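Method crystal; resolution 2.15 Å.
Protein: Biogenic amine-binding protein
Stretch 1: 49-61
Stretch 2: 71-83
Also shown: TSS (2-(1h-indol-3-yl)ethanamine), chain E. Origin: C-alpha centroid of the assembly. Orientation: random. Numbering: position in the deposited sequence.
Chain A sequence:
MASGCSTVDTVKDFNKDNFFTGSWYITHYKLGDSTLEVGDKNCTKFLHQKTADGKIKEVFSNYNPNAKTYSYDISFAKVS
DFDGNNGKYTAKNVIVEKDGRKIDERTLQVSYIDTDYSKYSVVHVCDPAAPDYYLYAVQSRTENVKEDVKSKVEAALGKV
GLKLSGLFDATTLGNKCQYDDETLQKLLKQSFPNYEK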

ATOM      1  N   GLN A  49       7.405   5.413  -7.744  1.00 33.25           N
ATOM      2  CA  GLN A  49       8.561   5.435  -8.625  1.00 39.30           C
ATOM      3  C   GLN A  49       9.839   5.145  -7.859  1.00 36.75           C
ATOM      4  O   GLN A  49       9.922   5.368  -6.651  1.00 37.24           O
ATOM      5  CB  GLN A  49       8.688   6.805  -9.292  1.00 36.52           C
ATOM      6  CG  GLN A  49       8.574   7.945  -8.290  1.00 43.51           C
ATOM      7  CD  GLN A  49       9.148   9.264  -8.780  1.00 44.09           C
ATOM      8  OE1 GLN A  49       8.947   9.672  -9.932  1.00 44.28           O
ATOM      9  NE2 GLN A  49       9.862   9.950  -7.892  1.00 46.47           N
ATOM     10  N   LYS A  50      10.826   4.641  -8.589  1.00 39.36           N
ATOM     11  CA  LYS A  50      12.184   4.513  -8.109  1.00 41.56           C
ATOM     12  C   LYS A  50      13.067   5.316  -9.070  1.00 45.86           C
ATOM     13  O   LYS A  50      13.109   5.024 -10.268  1.00 44.28           O
ATOM     14  CB  LYS A  50      12.609   3.040  -8.116  1.00 40.68           C
ATOM     15  CG  LYS A  50      14.060   2.814  -7.680  1.00 42.85           C
ATOM     16  CD  LYS A  50      14.487   1.353  -7.843  1.00 48.25           C
ATOM     17  CE  LYS A  50      15.412   1.157  -9.054  1.00 62.40           C
ATOM     18  NZ  LYS A  50      16.729   1.849  -8.920  1.00 59.99           N
ATOM     19  N   THR A  51      13.760   6.329  -8.560  1.00 41.73           N
ATOM     20  CA  THR A  51      14.651   7.114  -9.411  1.00 46.94           C
ATOM     21  C   THR A  51      16.107   6.658  -9.301  1.00 51.41           C
ATOM     22  O   THR A  51      16.459   5.858  -8.428  1.00 56.27           O
ATOM     23  CB  THR A  51      14.537   8.632  -9.143  1.00 45.61           C
ATOM     24  OG1 THR A  51      14.664   8.889  -7.742  1.00 52.19           O
ATOM     25  CG2 THR A  51      13.188   9.171  -9.645  1.00 35.25           C
ATOM     26  N   ALA A  52      16.950   7.174 -10.188  1.00 46.29           N
ATOM     27  CA  ALA A  52      18.322   6.699 -10.295  1.00 48.83           C
ATOM     28  C   ALA A  52      19.134   6.990  -9.036  1.00 51.45           C
ATOM     29  O   ALA A  52      20.094   6.281  -8.722  1.00 54.15           O
ATOM     30  CB  ALA A  52      18.998   7.298 -11.523  1.00 54.69           C
ATOM     31  N   ASP A  53      18.755   8.041  -8.319  1.00 47.85           N
ATOM     32  CA  ASP A  53      19.413   8.354  -7.057  1.00 55.45           C
ATOM     33  C   ASP A  53      19.110   7.284  -6.006  1.00 56.81           C
ATOM     34  O   ASP A  53      19.632   7.334  -4.896  1.00 63.35           O
ATOM     35  CB  ASP A  53      18.978   9.728  -6.544  1.00 56.49           C
ATOM     36  CG  ASP A  53      17.478   9.818  -6.309  1.00 55.69           C
ATOM     37  OD1 ASP A  53      16.790   8.776  -6.409  1.00 48.30           O
ATOM     38  OD2 ASP A  53      16.984  10.928  -6.017  1.00 60.53           O
ATOM     39  N   GLY A  54      18.250   6.332  -6.359  1.00 57.02           N
ATOM     40  CA  GLY A  54      17.911   5.235  -5.472  1.00 62.72           C
ATOM     41  C   GLY A  54      16.756   5.508  -4.519  1.00 57.90           C
ATOM     42  O   GLY A  54      16.486   4.714  -3.617  1.00 58.27           O
ATOM     43  N   LYS A  55      16.072   6.630  -4.712  1.00 52.79           N
ATOM     44  CA  LYS A  55      14.913   6.962  -3.889  1.00 49.85           C
ATOM     45  C   LYS A  55      13.653   6.251  -4.378  1.00 44.83           C
ATOM     46  O   LYS A  55      13.395   6.166  -5.581  1.00 41.12           O
ATOM     47  CB  LYS A  55      14.682   8.477  -3.862  1.00 55.23           C
ATOM     48  CG  LYS A  55      15.792   9.274  -3.176  1.00 60.52           C
ATOM     49  CD  LYS A  55      15.476  10.768  -3.167  1.00 59.07           C
ATOM     50  CE  LYS A  55      16.498  11.554  -2.348  1.00 68.10           C
ATOM     51  NZ  LYS A  55      17.302  12.520  -3.166  1.00 62.10           N
ATOM     52  N   ILE A  56      12.869   5.731  -3.440  1.00 47.12           N
ATOM     53  CA  ILE A  56      11.546   5.212  -3.774  1.00 44.20           C
ATOM     54  C   ILE A  56      10.494   6.116  -3.151  1.00 39.58           C
ATOM     55  O   ILE A  56      10.611   6.515  -1.996  1.00 41.44           O
ATOM     56  CB  ILE A  56      11.359   3.741  -3.330  1.00 44.15           C
ATOM     57  CG1 ILE A  56      12.255   2.816  -4.158  1.00 42.53           C
ATOM     58  CG2 ILE A  56       9.911   3.305  -3.484  1.00 49.80           C
ATOM     59  CD1 ILE A  56      13.636   2.679  -3.613  1.00 53.39           C
ATOM     60  N   LYS A  57       9.472   6.455  -3.923  1.00 39.00           N
ATOM     61  CA  LYS A  57       8.470   7.402  -3.466  1.00 37.46           C
ATOM     62  C   LYS A  57       7.111   6.841  -3.804  1.00 36.91           C
ATOM     63  O   LYS A  57       6.902   6.388  -4.922  1.00 29.00           O
ATOM     64  CB  LYS A  57       8.674   8.751  -4.162  1.00 43.20           C
ATOM     65  CG  LYS A  57       7.716   9.844  -3.711  1.00 41.73           C
ATOM     66  CD  LYS A  57       8.255  11.205  -4.139  1.00 43.32           C
ATOM     67  CE  LYS A  57       7.389  12.346  -3.651  1.00 38.75           C
ATOM     68  NZ  LYS A  57       7.979  13.653  -4.083  1.00 49.44           N
ATOM     69  N   GLU A  58       6.190   6.841  -2.839  1.00 31.31           N
ATOM     70  CA  GLU A  58       4.881   6.233  -3.060  1.00 31.24           C
ATOM     71  C   GLU A  58       3.776   7.140  -2.538  1.00 26.57           C
ATOM     72  O   GLU A  58       3.738   7.457  -1.351  1.00 28.27           O
ATOM     73  CB  GLU A  58       4.799   4.861  -2.386  1.00 34.98           C
ATOM     74  CG  GLU A  58       6.044   3.998  -2.559  1.00 33.99           C
ATOM     75  CD  GLU A  58       5.883   2.610  -1.953  1.00 33.09           C
ATOM     76  OE1 GLU A  58       5.103   1.804  -2.504  1.00 34.92           O
ATOM     77  OE2 GLU A  58       6.536   2.332  -0.923  1.00 35.75           O
ATOM     78  N   VAL A  59       2.891   7.563  -3.436  1.00 24.52           N
ATOM     79  CA  VAL A  59       1.865   8.532  -3.082  1.00 24.92           C
ATOM     80  C   VAL A  59       0.485   7.898  -3.104  1.00 18.98           C
ATOM     81  O   VAL A  59       0.084   7.318  -4.117  1.00 23.60           O
ATOM     82  CB  VAL A  59       1.885   9.746  -4.022  1.00 28.76           C
ATOM     83  CG1 VAL A  59       0.730  10.677  -3.701  1.00 30.00           C
ATOM     84  CG2 VAL A  59       3.213  10.487  -3.904  1.00 25.30           C
ATOM     85  N   PHE A  60      -0.227   8.005  -1.982  1.00 25.93           N
ATOM     86  CA  PHE A  60      -1.527   7.351  -1.824  1.00 24.44           C
ATOM     87  C   PHE A  60      -2.691   8.344  -1.844  1.00 26.48           C
ATOM     88  O   PHE A  60      -2.640   9.391  -1.203  1.00 27.77           O
ATOM     89  CB  PHE A  60      -1.580   6.558  -0.510  1.00 27.07           C
ATOM     90  CG  PHE A  60      -0.554   5.445  -0.411  1.00 29.66           C
ATOM     91  CD1 PHE A  60       0.749   5.715  -0.034  1.00 23.15           C
ATOM     92  CD2 PHE A  60      -0.913   4.125  -0.651  1.00 28.38           C
ATOM     93  CE1 PHE A  60       1.688   4.695   0.073  1.00 28.25           C
ATOM     94  CE2 PHE A  60       0.027   3.093  -0.547  1.00 30.48           C
ATOM     95  CZ  PHE A  60       1.320   3.380  -0.187  1.00 21.88           C
ATOM     96  N   SER A  61      -3.731   8.002  -2.598  1.00 22.68           N
ATOM     97  CA  SER A  61      -5.010   8.690  -2.521  1.00 31.67           C
ATOM     98  C   SER A  61      -6.034   7.759  -1.854  1.00 30.45           C
ATOM     99  O   SER A  61      -6.368   6.704  -2.393  1.00 29.25           O
ATOM    100  CB  SER A  61      -5.478   9.091  -3.930  1.00 27.37           C
ATOM    101  OG  SER A  61      -6.858   9.400  -3.961  1.00 30.65           O
ATOM    102  N   SER A  71      -8.065  11.336   1.849  1.00 25.44           N
ATOM    103  CA  SER A  71      -6.877  11.537   2.659  1.00 31.03           C
ATOM    104  C   SER A  71      -5.677  11.104   1.826  1.00 25.64           C
ATOM    105  O   SER A  71      -5.798  10.249   0.952  1.00 32.06           O
ATOM    106  CB  SER A  71      -6.948  10.716   3.946  1.00 32.07           C
ATOM    107  OG  SER A  71      -6.820   9.341   3.643  1.00 37.81           O
ATOM    108  N   TYR A  72      -4.523  11.695   2.104  1.00 25.34           N
ATOM    109  CA  TYR A  72      -3.328  11.442   1.318  1.00 31.59           C
ATOM    110  C   TYR A  72      -2.157  11.111   2.234  1.00 31.20           C
ATOM    111  O   TYR A  72      -2.055  11.642   3.339  1.00 28.19           O
ATOM    112  CB  TYR A  72      -2.977  12.664   0.468  1.00 32.69           C
ATOM    113  CG  TYR A  72      -4.126  13.216  -0.339  1.00 34.43           C
ATOM    114  CD1 TYR A  72      -4.938  14.233   0.174  1.00 37.03           C
ATOM    115  CD2 TYR A  72      -4.405  12.732  -1.613  1.00 29.50           C
ATOM    116  CE1 TYR A  72      -6.002  14.755  -0.565  1.00 33.91           C
ATOM    117  CE2 TYR A  72      -5.472  13.244  -2.362  1.00 31.92           C
ATOM    118  CZ  TYR A  72      -6.265  14.254  -1.832  1.00 32.37           C
ATOM    119  OH  TYR A  72      -7.310  14.773  -2.570  1.00 29.19           O
ATOM    120  N   ASP A  73      -1.284  10.224   1.770  1.00 27.91           N
ATOM    121  CA  ASP A  73      -0.037   9.935   2.479  1.00 28.21           C
ATOM    122  C   ASP A  73       1.062   9.544   1.499  1.00 28.13           C
ATOM    123  O   ASP A  73       0.791   9.190   0.347  1.00 26.68           O
ATOM    124  CB  ASP A  73      -0.219   8.891   3.610  1.00 21.67           C
ATOM    125  CG  ASP A  73      -0.768   7.566   3.124  1.00 31.64           C
ATOM    126  OD1 ASP A  73      -2.008   7.404   3.129  1.00 30.16           O
ATOM    127  OD2 ASP A  73       0.036   6.666   2.774  1.00 29.83           O
ATOM    128  N   ILE A  74       2.307   9.649   1.945  1.00 28.91           N
ATOM    129  CA  ILE A  74       3.428   9.381   1.056  1.00 33.00           C
ATOM    130  C   ILE A  74       4.485   8.575   1.771  1.00 32.65           C
ATOM    131  O   ILE A  74       4.901   8.930   2.875  1.00 33.17           O
ATOM    132  CB  ILE A  74       4.077  10.686   0.557  1.00 27.71           C
ATOM    133  CG1 ILE A  74       3.011  11.631  -0.018  1.00 28.79           C
ATOM    134  CG2 ILE A  74       5.169  10.378  -0.468  1.00 31.03           C
ATOM    135  CD1 ILE A  74       3.537  13.034  -0.336  1.00 34.18           C
ATOM    136  N   SER A  75       4.926   7.497   1.134  1.00 29.30           N
ATOM    137  CA  SER A  75       6.037   6.721   1.665  1.00 36.45           C
ATOM    138  C   SER A  75       7.335   7.101   0.978  1.00 38.26           C
ATOM    139  O   SER A  75       7.403   7.161  -0.257  1.00 36.19           O
ATOM    140  CB  SER A  75       5.796   5.226   1.496  1.00 30.57           C
ATOM    141  OG  SER A  75       4.711   4.803   2.286  1.00 34.79           O
ATOM    142  N   PHE A  76       8.362   7.351   1.786  1.00 37.04           N
ATOM    143  CA  PHE A  76       9.696   7.628   1.272  1.00 39.99           C
ATOM    144  C   PHE A  76      10.632   6.528   1.749  1.00 44.98           C
ATOM    145  O   PHE A  76      10.669   6.209   2.943  1.00 42.50           O
ATOM    146  CB  PHE A  76      10.223   8.960   1.802  1.00 42.98           C
ATOM    147  CG  PHE A  76       9.320  10.127   1.540  1.00 43.24           C
ATOM    148  CD1 PHE A  76       8.263  10.407   2.392  1.00 38.25           C
ATOM    149  CD2 PHE A  76       9.548  10.967   0.459  1.00 41.30           C
ATOM    150  CE1 PHE A  76       7.435  11.497   2.163  1.00 37.70           C
ATOM    151  CE2 PHE A  76       8.726  12.058   0.218  1.00 41.87           C
ATOM    152  CZ  PHE A  76       7.665  12.325   1.071  1.00 38.95           C
ATOM    153  N   ALA A  77      11.385   5.949   0.822  1.00 37.52           N
ATOM    154  CA  ALA A  77      12.396   4.962   1.180  1.00 39.31           C
ATOM    155  C   ALA A  77      13.580   5.076   0.243  1.00 42.36           C
ATOM    156  O   ALA A  77      13.563   5.861  -0.713  1.00 40.08           O
ATOM    157  CB  ALA A  77      11.823   3.560   1.130  1.00 31.37           C
ATOM    158  N   LYS A  78      14.610   4.295   0.540  1.00 44.38           N
ATOM    159  CA  LYS A  78      15.781   4.201  -0.308  1.00 53.71           C
ATOM    160  C   LYS A  78      16.091   2.733  -0.513  1.00 49.84           C
ATOM    161  O   LYS A  78      15.696   1.892   0.293  1.00 47.72           O
ATOM    162  CB  LYS A  78      16.973   4.924   0.322  1.00 62.94           C
ATOM    163  CG  LYS A  78      16.711   6.395   0.607  1.00 68.65           C
ATOM    164  CD  LYS A  78      17.929   7.094   1.194  1.00 73.38           C
ATOM    165  CE  LYS A  78      18.824   7.659   0.110  1.00 76.39           C
ATOM    166  NZ  LYS A  78      19.895   8.515   0.693  1.00 88.94           N
ATOM    167  N   VAL A  79      16.794   2.436  -1.597  1.00 44.07           N
ATOM    168  CA  VAL A  79      17.145   1.070  -1.947  1.00 47.68           C
ATOM    169  C   VAL A  79      17.890   0.370  -0.812  1.00 53.67           C
ATOM    170  O   VAL A  79      17.796  -0.848  -0.662  1.00 64.79           O
ATOM    171  CB  VAL A  79      17.992   1.031  -3.250  1.00 56.19           C
ATOM    172  CG1 VAL A  79      18.608  -0.346  -3.469  1.00 62.27           C
ATOM    173  CG2 VAL A  79      17.140   1.425  -4.432  1.00 48.54           C
ATOM    174  N   SER A  80      18.619   1.139  -0.009  1.00 45.37           N
ATOM    175  CA  SER A  80      19.416   0.553   1.066  1.00 53.60           C
ATOM    176  C   SER A  80      18.568   0.278   2.307  1.00 55.62           C
ATOM    177  O   SER A  80      19.089  -0.140   3.337  1.00 58.53           O
ATOM    178  CB  SER A  80      20.612   1.443   1.416  1.00 58.24           C
ATOM    179  OG  SER A  80      20.183   2.727   1.829  1.00 66.54           O
ATOM    180  N   ASP A  81      17.264   0.526   2.199  1.00 54.62           N
ATOM    181  CA  ASP A  81      16.315   0.221   3.276  1.00 55.96           C
ATOM    182  C   ASP A  81      15.663  -1.141   3.070  1.00 48.42           C
ATOM    183  O   ASP A  81      14.828  -1.558   3.861  1.00 56.92           O
ATOM    184  CB  ASP A  81      15.221   1.288   3.363  1.00 56.40           C
ATOM    185  CG  ASP A  81      15.704   2.575   3.996  1.00 62.67           C
ATOM    186  OD1 ASP A  81      16.672   2.528   4.781  1.00 65.80           O
ATOM    187  OD2 ASP A  81      15.109   3.636   3.707  1.00 64.49           O
ATOM    188  N   PHE A  82      16.041  -1.821   1.995  1.00 55.16           N
ATOM    189  CA  PHE A  82      15.503  -3.136   1.675  1.00 51.49           C
ATOM    190  C   PHE A  82      16.330  -4.249   2.293  1.00 58.48           C
ATOM    191  O   PHE A  82      17.534  -4.100   2.519  1.00 59.09           O
ATOM    192  CB  PHE A  82      15.433  -3.332   0.162  1.00 54.54           C
ATOM    193  CG  PHE A  82      14.286  -2.630  -0.472  1.00 52.99           C
ATOM    194  CD1 PHE A  82      14.278  -1.246  -0.575  1.00 45.28           C
ATOM    195  CD2 PHE A  82      13.202  -3.346  -0.949  1.00 52.35           C
ATOM    196  CE1 PHE A  82      13.204  -0.589  -1.144  1.00 45.11           C
ATOM    197  CE2 PHE A  82      12.129  -2.696  -1.523  1.00 50.39           C
ATOM    198  CZ  PHE A  82      12.131  -1.316  -1.622  1.00 48.35           C
ATOM    199  N   ASP A  83      15.670  -5.375   2.544  1.00 57.47           N
ATOM    200  CA  ASP A  83      16.299  -6.506   3.204  1.00 63.71           C
ATOM    201  C   ASP A  83      16.922  -7.464   2.191  1.00 64.14           C
ATOM    202  O   ASP A  83      16.309  -8.450   1.785  1.00 66.69           O
ATOM    203  CB  ASP A  83      15.278  -7.233   4.086  1.00 64.07           C
ATOM    204  CG  ASP A  83      15.899  -8.368   4.874  1.00 74.16           C
ATOM    205  OD1 ASP A  83      17.122  -8.316   5.126  1.00 73.68           O
ATOM    206  OD2 ASP A  83      15.168  -9.313   5.238  1.00 77.12           O
TER
HETATM  207  N1  TSS E 201      -0.673   4.086   2.558  1.00 34.81           N
HETATM  208  CA  TSS E 201      -0.446   3.459   3.837  1.00 33.03           C
HETATM  209  CB  TSS E 201      -0.698   1.987   3.928  1.00 28.36           C
HETATM  210  CG  TSS E 201      -0.333   1.142   2.749  1.00 22.27           C
HETATM  211  CD1 TSS E 201      -1.212   0.502   1.887  1.00 26.25           C
HETATM  212  NE1 TSS E 201      -0.506  -0.176   0.958  1.00 28.66           N
HETATM  213  CE2 TSS E 201       0.843   0.013   1.180  1.00 29.18           C
HETATM  214  CD2 TSS E 201       0.978   0.818   2.282  1.00 23.34           C
HETATM  215  CZ2 TSS E 201       1.992  -0.463   0.491  1.00 31.48           C
HETATM  216  CH2 TSS E 201       3.264  -0.123   0.942  1.00 29.68           C
HETATM  217  CZ3 TSS E 201       3.401   0.696   2.065  1.00 33.62           C
HETATM  218  CE3 TSS E 201       2.270   1.169   2.738  1.00 23.18           C

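How does stretch 1 enter the contact? K50 brings only the end of its side chain close, CD lying 4.3 Å from CG2 of V79. A type I turn from T51 to G54 then reverses the chain. D53 braces it, its OD1 accepting hydrogen bonds from T51 OG1 at 2.5 Å and from K55 N at 2.8 Å, while its OD2 forms a salt bridge with K55 NZ at 3.3 Å. G54 closes the turn at backbone angles where a CB would be jammed against the carbonyl oxygen of the residue before. Its own carbonyl O accepts a hydrogen bond from V79 N at 3.1 Å, the first hydrogen bond to stretch 2.

What holds the two strands together from K55 onward? They run antiparallel, at 164°, with K55 opposite K78 in a non-hydrogen-bonded pair. The next residue, I56, pairs with A77 through two nearly straight bonds: I56 N to A77 O at 2.8 Å and A77 N to I56 O at 3.0 Å. The I56 CD1 atom reaches past A77 to V79 CG2 at 3.8 Å and F82 CE1 at 4.1 Å, so the packing extends beyond the I56-A77 pair.

How does the alternation of the strand sort the middle of the contact? K57 and V59 lie on the same face as F76 and I74, whereas E58 shares the other face with S75. The long aliphatic part of K57 passes the F76 ring, with CE 4.1 Å from CE2 of F76. Next, E58 and S75 exchange backbone hydrogen bonds, E58 N to S75 O at 2.9 Å and S75 N to E58 O at 2.8 Å. V59 CG2 then packs against I74 CG2 at 4.0 Å.

Where does the ligand meet this pairing? It does so at F60 and D73, whose side chains share a face. F60 N donates to D73 O at 2.8 Å, but the return bond from D73 N to F60 O is weak at 3.4 Å. D73 OD2 comes within 3.0 Å of F60 CD1 and accepts a hydrogen bond from TSS N1 at 2.7 Å. That amine nitrogen also sits over one face of the F60 ring, 3.2 Å from CD2 of F60, while S75 OG lies at the ring edge, 3.7 Å from CE1 of F60. An acidic acceptor beside an aromatic face suits an amine, in keeping with a biogenic amine-binding protein. Beyond F60, S61 pairs with Y72, with S61 CA 4.2 Å from CD2 of Y72.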